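Local coordinates for gamma-glutamyl-gamma-aminobutyraldehyde dehydrogenase (Burkholderia cenocepacia, PDB 4LIH), which probably catalyses the NAD(P)+-dependent oxidation of aldehydes such as gamma-glutamyl-gamma-aminobutyraldehyde to the corresponding carboxylic acids, at residues E108-E113 and L206-V211; P174-P178 and Y303-C309; M348-G354 and F387-P391; G367-G371 and V393-K397. All coordinates share one frame. Numbering follows the deposited sequence.

Interaction 1 of 4, residues E108-E113 and L206-V211; sequences ELSLLE and LTAIRV
Two buried alpha-helices pack nearly antiparallel. The axes of the two short segments approach to 9.3 Å, with N-to-C directions 153° apart. L109 and T207 set the register, with CA atoms 6.1 Å apart. L109 and L112 (both m,t) form the apolar middle. L109 CD2 is 3.5 Å from R210 CG and 4.1 Å from V211 CG1. L112 CD2 reaches L206 CD1 (also m,t) at 4.1 Å, and L112 CB meets T207 CG2 at 3.8 Å. Polar pairs finish both sides. E108 (t,t) and R210 (t,p,t) form a salt bridge, with R210 NE donating to E108 OE2 at 2.8 Å and R210 NH2 to E108 OE1 at 3.2 Å. The contact joins helix 106-117 to helix 206-218, and T207 and V211 also touch I179 of helix 178-191. E113 (t,p) bends across to T207 (p). E113 OE2 accepts from I179 N. T207 OG1 donates to E113 OE1 at 2.7 Å, and one water links E113 OE1 to T207 N, 3.0 Å from each.

Interaction 2 of 4, residues P174-P178 and Y303-C309; sequences PWNFP and YNMGEMC. With MES (2-(N-morpholino)-ethanesulfonic acid), chain I.
F177 lays one ring face over the amide of N304, with CZ 3.4 Å from ND2. The F177 rotamer is m, chi2 -88°. Its ring edge meets Y303 (CE1 to CE2 4.2 Å) and M308 (CE2 to CG 3.8 Å). Both segments are loops, and their nearest CA atoms are those of N176 and E307, 5.9 Å apart. Residues N304, M305 and G306 all have positive phi. E307 then centres an inverse gamma turn. Two hydrogen bonds cross the contact: N304 ND2 donates to N176 O at 3.0 Å, and N176 ND2 (chi1 p) donates to E307 O at 3.0 Å. N304 ND2 also donates to E307 O, again at 3.0 Å. K119 NZ is hydrogen-bonded to both N176 O and N304 OD1. The W175 ring edge abuts the E307 carboxylate, CZ3 to CD 3.3 Å.

A MES molecule, probably from the crystallisation liquor, occupies the pocket. Its O2S accepts from C309 N at 2.6 Å and from N176 ND2 at 2.9 Å. C309 is probably the nucleophilic cysteine, as expected from the family signature, and its side chain is about 7 Å from that of E274, the predicted active-site residue. An asparagine amide and the cysteine backbone NH together form the oxyanion hole of aldehyde dehydrogenases. The sulfonate oxygen held by this same pair is consistent with a site built to stabilise a negatively charged oxygen.

Interaction 3 of 4, residues M348-G354 and F387-P391; sequences MGAIVDG and FYVEP
I351 is at the apolar centre. Its CB lies 4.1 Å from F387 CB, and its CG1 lies 3.8 Å from V389 CG1. I351 is m,m and V389 is p. F387 (m, chi2 -71°) has the largest area covered in this contact. One face of its ring lies under the start of a helix, where the CA atoms of D353 and G354 make CH-pi contacts at 4.1 and 4.0 Å from the F387 ring centroid. A CB on G354 would be tight against F387 CE1. Farther along, A350 CB touches Y388 CE1 at 3.7 Å. M348 CE rests on P391 CD at 3.5 Å.

The touching parts run 135° apart end to end, with CA atoms 5.1 Å apart at both A350-Y388 and I351-F387. Both backbones are mostly extended, but one direct hydrogen bond joins them: I351 N donates to F387 O at 2.6 Å. A water bridges the next gap, 2.9 Å from G349 O and 3.1 Å from V389 N. At the polar edge, D353 is the N-cap of the following helix. Its OD1 accepts from Q356 N, and OD2 forms a salt bridge with K203. Y388 OH is hydrogen-bonded to I51 O.

The loop 348-354 thus lies beside the start of strand 388-395 and leads into helix 354-370. V389 packs on L361 and I364 of that helix, while Y388 pairs through its backbone with V380 of strand 379-380.

Interaction 4 of 4, residues G367-G371 and V393-K397; sequences GRGEG and VFEVK
V393 opens the segment in extended conformation and pairs through its backbone with V374 and T375. F394 (m, chi2 -84°) is the main contact. Its CA-to-CB bond points toward the helix end, and G367 CA sits over its ring face, 3.9 Å from the centroid and 16° off the normal. F394 CE1 is also 3.3 Å from G367 C and 3.4 Å from R368 N. A CB on G367 would clash with F394 CE2. The E395 CA-to-CB bond points away from the helix end; its carboxylate forms salt bridges with R372 and K322. E395 O lies 3.3 Å from G371 CA. V396 (m) is nearest in register, its CA 4.7 Å from that of G371, and its CG1 is 3.8 Å from G371 CA. A CB on G371 would strike V396 CG1. At K397, N donates to a water at 2.9 Å, which donates to E370 O at 2.7 Å. This is helix-on-sheet packing: helix 354-370 ends over strand 388-395, which lies between strands 372-375 and 411-417.

Interaction 1 pairs two helices and has its centre about 16 Å from that of interaction 2. The two touch where E113 and T207 meet P178, at the start of helix 178-191. Their segments alternate along the chain, so they knit distant parts of the sequence together. Interaction 2 lies near the centre of the chain, at the probable active site. It touches interaction 3, about 11 Å away between centres, through M305 and E307 against residues 349-352. Interactions 3 and 4, with centres about 20 Å apart, share strand 388-395 and sit at the start and the end of helix 354-370. Their segments also alternate. Interaction 4 is farthest out, within the mixed sheet that also holds strands 372-375 and 411-417.

Interaction 1 of 4, residues E108-E113 and L206-V211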
loop_
_atom_site.group_PDB
_atom_site.type_symbol
_atom_site.label_atom_id
_atom_site.label_comp_id
_atom_site.label_asym_id
_atom_site.label_seq_id
_atom_site.Cartn_x
_atom_site.Cartn_y
_atom_site.Cartn_z
ATOM N N GLU A 108 -27.791 26.658 11.072
ATOM C CA GLU A 108 -28.601 26.891 9.872
ATOM C C GLU A 108 -28.770 25.613 9.035
ATOM O O GLU A 108 -29.885 25.271 8.618
ATOM C CB GLU A 108 -27.995 27.982 8.995
ATOM C CG GLU A 108 -28.847 28.366 7.810
ATOM C CD GLU A 108 -28.127 29.208 6.794
ATOM O OE1 GLU A 108 -26.923 29.510 6.981
ATOM O OE2 GLU A 108 -28.767 29.573 5.798
ATOM N N LEU A 109 -27.672 24.895 8.837
ATOM C CA LEU A 109 -27.699 23.712 7.978
ATOM C C LEU A 109 -28.487 22.594 8.666
ATOM O O LEU A 109 -29.240 21.864 8.042
ATOM C CB LEU A 109 -26.277 23.257 7.651
ATOM C CG LEU A 109 -25.501 24.120 6.680
ATOM C CD1 LEU A 109 -24.046 23.678 6.627
ATOM C CD2 LEU A 109 -26.145 24.070 5.301
ATOM N N SER A 110 -28.243 22.428 9.950
ATOM C CA SER A 110 -28.994 21.463 10.737
ATOM C C SER A 110 -30.502 21.772 10.700
ATOM O O SER A 110 -31.323 20.859 10.509
ATOM C CB SER A 110 -28.475 21.439 12.152
ATOM O OG SER A 110 -27.128 21.034 12.199
ATOM N N LEU A 111 -30.865 23.045 10.855
ATOM C CA LEU A 111 -32.297 23.430 10.861
ATOM C C LEU A 111 -32.943 23.249 9.482
ATOM O O LEU A 111 -34.065 22.780 9.376
ATOM C CB LEU A 111 -32.475 24.850 11.427
ATOM C CG LEU A 111 -33.909 25.447 11.389
ATOM C CD1 LEU A 111 -34.862 24.700 12.325
ATOM C CD2 LEU A 111 -33.839 26.917 11.759
ATOM N N LEU A 112 -32.232 23.600 8.411
ATOM C CA LEU A 112 -32.707 23.343 7.064
ATOM C C LEU A 112 -32.991 21.860 6.835
ATOM O O LEU A 112 -34.051 21.533 6.298
ATOM C CB LEU A 112 -31.696 23.822 6.020
ATOM C CG LEU A 112 -31.545 25.306 5.875
ATOM C CD1 LEU A 112 -30.307 25.598 5.043
ATOM C CD2 LEU A 112 -32.792 25.872 5.185
ATOM N N GLU A 113 -32.071 20.988 7.266
ATOM C CA GLU A 113 -32.215 19.534 7.109
ATOM C C GLU A 113 -33.410 18.970 7.864
ATOM O O GLU A 113 -34.079 18.066 7.366
ATOM C CB GLU A 113 -30.939 18.793 7.598
ATOM C CG GLU A 113 -30.764 17.345 7.097
ATOM C CD GLU A 113 -30.163 17.310 5.703
ATOM O OE1 GLU A 113 -30.487 18.174 4.880
ATOM O OE2 GLU A 113 -29.309 16.476 5.440
ATOM N N LEU A 206 -32.810 21.496 0.091
ATOM C CA LEU A 206 -32.313 22.755 0.704
ATOM C C LEU A 206 -30.824 22.800 1.128
ATOM O O LEU A 206 -30.123 23.799 0.836
ATOM C CB LEU A 206 -33.206 23.208 1.884
ATOM C CG LEU A 206 -34.712 23.421 1.546
ATOM C CD1 LEU A 206 -35.497 23.915 2.745
ATOM C CD2 LEU A 206 -34.832 24.384 0.388
ATOM N N THR A 207 -30.349 21.786 1.837
ATOM C CA THR A 207 -28.947 21.802 2.290
ATOM C C THR A 207 -27.978 21.721 1.114
ATOM O O THR A 207 -26.912 22.316 1.167
ATOM C CB THR A 207 -28.617 20.762 3.397
ATOM O OG1 THR A 207 -28.968 19.421 2.994
ATOM C CG2 THR A 207 -29.321 21.126 4.671
ATOM N N ALA A 208 -28.350 20.991 0.060
ATOM C CA ALA A 208 -27.540 20.909 -1.143
ATOM C C ALA A 208 -27.308 22.304 -1.697
ATOM O O ALA A 208 -26.173 22.712 -1.978
ATOM C CB ALA A 208 -28.246 20.065 -2.198
ATOM N N ILE A 209 -28.433 22.995 -1.902
ATOM C CA ILE A 209 -28.435 24.367 -2.372
ATOM C C ILE A 209 -27.570 25.227 -1.469
ATOM O O ILE A 209 -26.699 25.947 -1.951
ATOM C CB ILE A 209 -29.879 24.938 -2.462
ATOM C CG1 ILE A 209 -30.676 24.222 -3.555
ATOM C CG2 ILE A 209 -29.822 26.438 -2.735
ATOM C CD1 ILE A 209 -32.118 24.638 -3.729
ATOM N N ARG A 210 -27.798 25.163 -0.166
ATOM C CA ARG A 210 -27.051 25.992 0.773
ATOM C C ARG A 210 -25.539 25.771 0.689
ATOM O O ARG A 210 -24.781 26.752 0.621
ATOM C CB ARG A 210 -27.550 25.798 2.221
ATOM C CG ARG A 210 -26.995 26.792 3.239
ATOM C CD ARG A 210 -27.341 28.220 2.813
ATOM N NE ARG A 210 -26.817 29.239 3.751
ATOM C CZ ARG A 210 -25.812 30.092 3.532
ATOM N NH1 ARG A 210 -25.174 30.174 2.374
ATOM N NH2 ARG A 210 -25.448 30.914 4.498
ATOM N N VAL A 211 -25.088 24.514 0.662
ATOM C CA VAL A 211 -23.637 24.213 0.688
ATOM C C VAL A 211 -22.945 24.613 -0.617
ATOM O O VAL A 211 -21.714 24.827 -0.654
ATOM C CB VAL A 211 -23.284 22.746 1.054
ATOM C CG1 VAL A 211 -23.802 22.382 2.440
ATOM C CG2 VAL A 211 -23.758 21.739 0.019
HETATM O O HOH W 1 -32.142 19.623 2.879
#

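Interaction 2 of 4, residues P174-P178 and Y303-C309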
loop_
_atom_site.group_PDB
_atom_site.type_symbol
_atom_site.label_atom_id
_atom_site.label_comp_id
_atom_site.label_asym_id
_atom_site.label_seq_id
_atom_site.Cartn_x
_atom_site.Cartn_y
_atom_site.Cartn_z
ATOM N N PRO A 174 -30.366 10.795 -2.206
ATOM C CA PRO A 174 -31.688 10.611 -1.723
ATOM C C PRO A 174 -32.013 11.611 -0.622
ATOM O O PRO A 174 -31.247 12.512 -0.337
ATOM C CB PRO A 174 -31.646 9.165 -1.198
ATOM C CG PRO A 174 -30.329 9.057 -0.628
ATOM C CD PRO A 174 -29.416 10.064 -1.342
ATOM N N TRP A 175 -33.196 11.455 -0.060
ATOM C CA TRP A 175 -33.752 12.389 0.924
ATOM C C TRP A 175 -33.597 11.939 2.353
ATOM O O TRP A 175 -33.984 12.677 3.273
ATOM C CB TRP A 175 -35.258 12.605 0.634
ATOM C CG TRP A 175 -36.047 11.288 0.429
ATOM C CD1 TRP A 175 -36.404 10.744 -0.776
ATOM C CD2 TRP A 175 -36.553 10.397 1.429
ATOM N NE1 TRP A 175 -37.067 9.568 -0.586
ATOM C CE2 TRP A 175 -37.188 9.331 0.754
ATOM C CE3 TRP A 175 -36.516 10.380 2.825
ATOM C CZ2 TRP A 175 -37.822 8.279 1.432
ATOM C CZ3 TRP A 175 -37.161 9.333 3.510
ATOM C CH2 TRP A 175 -37.793 8.290 2.808
ATOM N N ASN A 176 -33.113 10.719 2.581
ATOM C CA ASN A 176 -33.079 10.234 3.976
ATOM C C ASN A 176 -31.911 10.835 4.753
ATOM O O ASN A 176 -32.033 11.099 5.978
ATOM C CB ASN A 176 -33.121 8.708 4.074
ATOM C CG ASN A 176 -31.946 8.039 3.389
ATOM O OD1 ASN A 176 -31.387 8.560 2.408
ATOM N ND2 ASN A 176 -31.506 6.913 3.947
ATOM N N PHE A 177 -30.795 11.054 4.055
ATOM C CA PHE A 177 -29.622 11.744 4.594
ATOM C C PHE A 177 -29.134 12.748 3.555
ATOM O O PHE A 177 -28.065 12.518 2.952
ATOM C CB PHE A 177 -28.462 10.766 4.931
ATOM C CG PHE A 177 -28.767 9.853 6.067
ATOM C CD1 PHE A 177 -28.508 10.237 7.360
ATOM C CD2 PHE A 177 -29.402 8.629 5.830
ATOM C CE1 PHE A 177 -28.852 9.421 8.412
ATOM C CE2 PHE A 177 -29.743 7.809 6.903
ATOM C CZ PHE A 177 -29.497 8.219 8.175
ATOM N N PRO A 178 -29.895 13.843 3.329
ATOM C CA PRO A 178 -29.597 14.710 2.192
ATOM C C PRO A 178 -28.190 15.274 2.201
ATOM O O PRO A 178 -27.465 15.060 1.250
ATOM C CB PRO A 178 -30.657 15.833 2.268
ATOM C CG PRO A 178 -31.750 15.237 3.113
ATOM C CD PRO A 178 -31.118 14.264 4.046
ATOM N N TYR A 303 -33.723 4.639 14.469
ATOM C CA TYR A 303 -32.928 5.814 14.133
ATOM C C TYR A 303 -33.252 6.350 12.713
ATOM O O TYR A 303 -33.336 5.601 11.761
ATOM C CB TYR A 303 -31.406 5.557 14.241
ATOM C CG TYR A 303 -30.654 6.843 13.942
ATOM C CD1 TYR A 303 -30.525 7.800 14.919
ATOM C CD2 TYR A 303 -30.109 7.108 12.702
ATOM C CE1 TYR A 303 -29.882 8.991 14.687
ATOM C CE2 TYR A 303 -29.456 8.320 12.463
ATOM C CZ TYR A 303 -29.370 9.238 13.495
ATOM O OH TYR A 303 -28.782 10.445 13.406
ATOM N N ASN A 304 -33.421 7.657 12.596
ATOM C CA ASN A 304 -33.872 8.274 11.342
ATOM C C ASN A 304 -35.150 7.679 10.792
ATOM O O ASN A 304 -35.346 7.536 9.599
ATOM C CB ASN A 304 -32.769 8.182 10.291
ATOM C CG ASN A 304 -32.806 9.321 9.334
ATOM O OD1 ASN A 304 -32.830 10.459 9.746
ATOM N ND2 ASN A 304 -32.831 9.023 8.045
ATOM N N MET A 305 -36.029 7.286 11.696
ATOM C CA MET A 305 -37.313 6.714 11.311
ATOM C C MET A 305 -37.250 5.423 10.472
ATOM O O MET A 305 -38.149 5.167 9.686
ATOM C CB MET A 305 -38.126 7.767 10.538
ATOM C CG MET A 305 -38.407 9.051 11.323
ATOM S SD MET A 305 -37.016 10.212 11.640
ATOM C CE MET A 305 -36.895 11.106 10.096
ATOM N N GLY A 306 -36.192 4.641 10.574
ATOM C CA GLY A 306 -36.063 3.398 9.752
ATOM C C GLY A 306 -35.737 3.688 8.305
ATOM O O GLY A 306 -35.654 2.780 7.498
ATOM N N GLU A 307 -35.545 4.969 7.999
ATOM C CA GLU A 307 -35.268 5.453 6.632
ATOM C C GLU A 307 -33.760 5.438 6.493
ATOM O O GLU A 307 -33.076 6.449 6.453
ATOM C CB GLU A 307 -35.818 6.851 6.357
ATOM C CG GLU A 307 -37.330 6.968 6.538
ATOM C CD GLU A 307 -37.886 8.376 6.566
ATOM O OE1 GLU A 307 -39.107 8.504 6.255
ATOM O OE2 GLU A 307 -37.169 9.358 6.885
ATOM N N MET A 308 -33.257 4.243 6.411
ATOM C CA MET A 308 -31.820 3.996 6.449
ATOM C C MET A 308 -31.623 2.770 5.586
ATOM O O MET A 308 -32.219 1.714 5.855
ATOM C CB MET A 308 -31.355 3.661 7.843
ATOM C CG MET A 308 -31.202 4.817 8.800
ATOM S SD MET A 308 -30.272 4.271 10.260
ATOM C CE MET A 308 -31.436 3.141 11.019
ATOM N N CYS A 309 -30.779 2.885 4.578
ATOM C CA CYS A 309 -30.587 1.749 3.696
ATOM C C CYS A 309 -30.010 0.535 4.476
ATOM O O CYS A 309 -30.297 -0.685 4.160
ATOM C CB CYS A 309 -29.662 2.163 2.578
ATOM S SG CYS A 309 -30.438 3.315 1.398
HETATM O O1 MES I . -25.657 6.660 10.544
HETATM C C2 MES I . -24.451 6.506 9.766
HETATM C C3 MES I . -24.665 6.553 8.251
HETATM N N4 MES I . -25.765 5.675 7.827
HETATM C C5 MES I . -26.993 6.117 8.527
HETATM C C6 MES I . -26.836 6.009 10.037
HETATM C C7 MES I . -25.833 5.592 6.326
HETATM C C8 MES I . -27.170 5.963 5.655
HETATM S S MES I . -27.909 4.727 4.816
HETATM O O1S MES I . -27.159 4.605 3.536
HETATM O O2S MES I . -29.303 5.067 4.456
HETATM O O3S MES I . -27.773 3.402 5.408
#

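Interaction 3 of 4, residues M348-G354 and F387-P391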
loop_
_atom_site.group_PDB
_atom_site.type_symbol
_atom_site.label_atom_id
_atom_site.label_comp_id
_atom_site.label_asym_id
_atom_site.label_seq_id
_atom_site.Cartn_x
_atom_site.Cartn_y
_atom_site.Cartn_z
ATOM N N MET A 348 -37.345 10.164 17.432
ATOM C CA MET A 348 -38.054 9.775 16.195
ATOM C C MET A 348 -38.807 10.973 15.643
ATOM O O MET A 348 -39.700 11.531 16.314
ATOM C CB MET A 348 -39.077 8.670 16.465
ATOM C CG MET A 348 -39.957 8.317 15.275
ATOM S SD MET A 348 -39.473 6.818 14.437
ATOM C CE MET A 348 -40.203 5.608 15.525
ATOM N N GLY A 349 -38.502 11.329 14.406
ATOM C CA GLY A 349 -39.143 12.471 13.750
ATOM C C GLY A 349 -40.243 12.043 12.794
ATOM O O GLY A 349 -40.961 11.121 13.059
ATOM N N ALA A 350 -40.362 12.743 11.692
ATOM C CA ALA A 350 -41.474 12.597 10.753
ATOM C C ALA A 350 -41.042 11.740 9.601
ATOM O O ALA A 350 -39.877 11.806 9.191
ATOM C CB ALA A 350 -41.906 13.964 10.242
ATOM N N ILE A 351 -41.984 10.967 9.067
ATOM C CA ILE A 351 -41.814 10.283 7.770
ATOM C C ILE A 351 -41.878 11.304 6.644
ATOM O O ILE A 351 -42.598 12.306 6.731
ATOM C CB ILE A 351 -42.884 9.193 7.595
ATOM C CG1 ILE A 351 -42.810 8.221 8.779
ATOM C CG2 ILE A 351 -42.724 8.487 6.251
ATOM C CD1 ILE A 351 -41.464 7.478 8.891
ATOM N N VAL A 352 -41.125 11.086 5.569
ATOM C CA VAL A 352 -40.826 12.195 4.655
ATOM C C VAL A 352 -42.057 12.816 3.968
ATOM O O VAL A 352 -42.111 14.034 3.798
ATOM C CB VAL A 352 -39.772 11.812 3.619
ATOM C CG1 VAL A 352 -40.366 10.918 2.555
ATOM C CG2 VAL A 352 -39.167 13.070 2.997
ATOM N N ASP A 353 -43.037 11.988 3.609
ATOM C CA ASP A 353 -44.312 12.451 3.045
ATOM C C ASP A 353 -45.430 11.420 3.186
ATOM O O ASP A 353 -45.228 10.321 3.691
ATOM C CB ASP A 353 -44.158 12.944 1.583
ATOM C CG ASP A 353 -43.668 11.864 0.607
ATOM O OD1 ASP A 353 -43.826 10.650 0.824
ATOM O OD2 ASP A 353 -43.150 12.243 -0.455
ATOM N N GLY A 354 -46.633 11.778 2.738
ATOM C CA GLY A 354 -47.797 10.885 2.898
ATOM C C GLY A 354 -47.632 9.599 2.127
ATOM O O GLY A 354 -48.053 8.537 2.584
ATOM N N PHE A 387 -46.325 13.674 9.178
ATOM C CA PHE A 387 -46.394 12.244 8.893
ATOM C C PHE A 387 -45.591 11.462 9.916
ATOM O O PHE A 387 -44.400 11.569 9.946
ATOM C CB PHE A 387 -45.880 12.022 7.486
ATOM C CG PHE A 387 -46.550 12.922 6.486
ATOM C CD1 PHE A 387 -47.862 12.696 6.151
ATOM C CD2 PHE A 387 -45.907 14.024 5.971
ATOM C CE1 PHE A 387 -48.524 13.527 5.263
ATOM C CE2 PHE A 387 -46.539 14.851 5.088
ATOM C CZ PHE A 387 -47.845 14.628 4.738
ATOM N N TYR A 388 -46.288 10.703 10.762
ATOM C CA TYR A 388 -45.700 10.085 11.962
ATOM C C TYR A 388 -46.283 8.683 12.188
ATOM O O TYR A 388 -47.475 8.475 11.996
ATOM C CB TYR A 388 -45.975 10.935 13.190
ATOM C CG TYR A 388 -45.425 12.344 13.139
ATOM C CD1 TYR A 388 -44.114 12.632 13.519
ATOM C CD2 TYR A 388 -46.206 13.373 12.709
ATOM C CE1 TYR A 388 -43.617 13.918 13.469
ATOM C CE2 TYR A 388 -45.728 14.679 12.673
ATOM C CZ TYR A 388 -44.435 14.946 13.016
ATOM O OH TYR A 388 -43.981 16.261 12.980
ATOM N N VAL A 389 -45.426 7.744 12.572
ATOM C CA VAL A 389 -45.815 6.339 12.778
ATOM C C VAL A 389 -44.973 5.835 13.930
ATOM O O VAL A 389 -43.784 6.172 14.058
ATOM C CB VAL A 389 -45.708 5.504 11.464
ATOM C CG1 VAL A 389 -44.300 5.488 10.916
ATOM C CG2 VAL A 389 -46.233 4.087 11.641
ATOM N N GLU A 390 -45.600 5.069 14.806
ATOM C CA GLU A 390 -44.915 4.510 15.961
ATOM C C GLU A 390 -43.789 3.536 15.572
ATOM O O GLU A 390 -43.878 2.865 14.544
ATOM C CB GLU A 390 -45.889 3.768 16.867
ATOM C CG GLU A 390 -46.958 4.612 17.523
ATOM C CD GLU A 390 -48.080 3.781 18.126
ATOM O OE1 GLU A 390 -48.410 2.697 17.593
ATOM O OE2 GLU A 390 -48.595 4.207 19.180
ATOM N N PRO A 391 -42.755 3.413 16.431
ATOM C CA PRO A 391 -41.795 2.310 16.207
ATOM C C PRO A 391 -42.482 0.965 16.415
ATOM O O PRO A 391 -43.133 0.749 17.445
ATOM C CB PRO A 391 -40.723 2.563 17.259
ATOM C CG PRO A 391 -41.464 3.242 18.367
ATOM C CD PRO A 391 -42.509 4.096 17.710
HETATM O O HOH W 2 -42.532 8.742 12.716
#

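Interaction 4 of 4, residues G367-G371 and V393-K397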
loop_
_atom_site.group_PDB
_atom_site.type_symbol
_atom_site.label_atom_id
_atom_site.label_comp_id
_atom_site.label_asym_id
_atom_site.label_seq_id
_atom_site.Cartn_x
_atom_site.Cartn_y
_atom_site.Cartn_z
ATOM N N GLY A 367 -47.960 -7.109 7.988
ATOM C CA GLY A 367 -47.336 -7.689 9.181
ATOM C C GLY A 367 -48.365 -8.224 10.175
ATOM O O GLY A 367 -48.171 -9.304 10.786
ATOM N N ARG A 368 -49.449 -7.469 10.356
ATOM C CA ARG A 368 -50.517 -7.863 11.281
ATOM C C ARG A 368 -51.099 -9.198 10.893
ATOM O O ARG A 368 -51.497 -9.970 11.756
ATOM C CB ARG A 368 -51.648 -6.847 11.318
ATOM C CG ARG A 368 -51.336 -5.572 12.061
ATOM C CD ARG A 368 -52.570 -4.693 12.056
ATOM N NE ARG A 368 -52.206 -3.335 12.396
ATOM C CZ ARG A 368 -52.124 -2.856 13.620
ATOM N NH1 ARG A 368 -52.431 -3.623 14.664
ATOM N NH2 ARG A 368 -51.742 -1.600 13.790
ATOM N N GLY A 369 -51.175 -9.468 9.601
ATOM C CA GLY A 369 -51.708 -10.738 9.122
ATOM C C GLY A 369 -50.757 -11.932 9.239
ATOM O O GLY A 369 -51.200 -13.075 9.470
ATOM N N GLU A 370 -49.464 -11.682 9.073
ATOM C CA GLU A 370 -48.470 -12.758 8.930
ATOM C C GLU A 370 -47.573 -12.956 10.121
ATOM O O GLU A 370 -46.842 -13.901 10.161
ATOM C CB GLU A 370 -47.616 -12.556 7.655
ATOM C CG GLU A 370 -46.656 -11.392 7.698
ATOM C CD GLU A 370 -45.992 -11.088 6.343
ATOM O OE1 GLU A 370 -46.055 -11.904 5.364
ATOM O OE2 GLU A 370 -45.373 -10.017 6.274
ATOM N N GLY A 371 -47.682 -12.107 11.122
ATOM C CA GLY A 371 -46.843 -12.168 12.285
ATOM C C GLY A 371 -47.550 -11.728 13.549
ATOM O O GLY A 371 -48.727 -11.308 13.521
ATOM N N VAL A 393 -42.717 -3.385 15.997
ATOM C CA VAL A 393 -42.003 -4.648 15.989
ATOM C C VAL A 393 -42.982 -5.775 15.758
ATOM O O VAL A 393 -44.020 -5.817 16.411
ATOM C CB VAL A 393 -41.281 -4.878 17.341
ATOM C CG1 VAL A 393 -40.513 -6.179 17.345
ATOM C CG2 VAL A 393 -40.341 -3.726 17.660
ATOM N N PHE A 394 -42.650 -6.663 14.820
ATOM C CA PHE A 394 -43.316 -7.962 14.647
ATOM C C PHE A 394 -42.386 -9.159 14.863
ATOM O O PHE A 394 -41.189 -9.117 14.570
ATOM C CB PHE A 394 -43.820 -8.116 13.226
ATOM C CG PHE A 394 -44.955 -7.192 12.882
ATOM C CD1 PHE A 394 -46.253 -7.545 13.211
ATOM C CD2 PHE A 394 -44.727 -6.001 12.237
ATOM C CE1 PHE A 394 -47.301 -6.724 12.872
ATOM C CE2 PHE A 394 -45.770 -5.141 11.919
ATOM C CZ PHE A 394 -47.065 -5.500 12.251
ATOM N N GLU A 395 -42.990 -10.257 15.296
ATOM C CA GLU A 395 -42.304 -11.557 15.320
ATOM C C GLU A 395 -42.799 -12.310 14.091
ATOM O O GLU A 395 -43.996 -12.480 13.924
ATOM C CB GLU A 395 -42.601 -12.298 16.631
ATOM C CG GLU A 395 -41.771 -13.553 16.761
ATOM C CD GLU A 395 -41.846 -14.196 18.114
ATOM O OE1 GLU A 395 -42.485 -13.647 19.028
ATOM O OE2 GLU A 395 -41.278 -15.284 18.221
ATOM N N VAL A 396 -41.893 -12.700 13.206
ATOM C CA VAL A 396 -42.283 -13.324 11.918
ATOM C C VAL A 396 -41.364 -14.463 11.601
ATOM O O VAL A 396 -40.257 -14.598 12.181
ATOM C CB VAL A 396 -42.279 -12.328 10.691
ATOM C CG1 VAL A 396 -43.480 -11.373 10.721
ATOM C CG2 VAL A 396 -40.974 -11.553 10.576
ATOM N N LYS A 397 -41.823 -15.310 10.688
ATOM C CA LYS A 397 -40.968 -16.267 10.016
ATOM C C LYS A 397 -40.088 -15.543 8.997
ATOM O O LYS A 397 -40.410 -14.461 8.502
ATOM C CB LYS A 397 -41.811 -17.292 9.237
ATOM C CG LYS A 397 -42.668 -18.242 10.035
ATOM C CD LYS A 397 -43.341 -19.141 9.012
ATOM C CE LYS A 397 -44.333 -20.122 9.600
ATOM N NZ LYS A 397 -44.890 -20.845 8.430
HETATM O O HOH W 3 -44.501 -15.055 9.617
#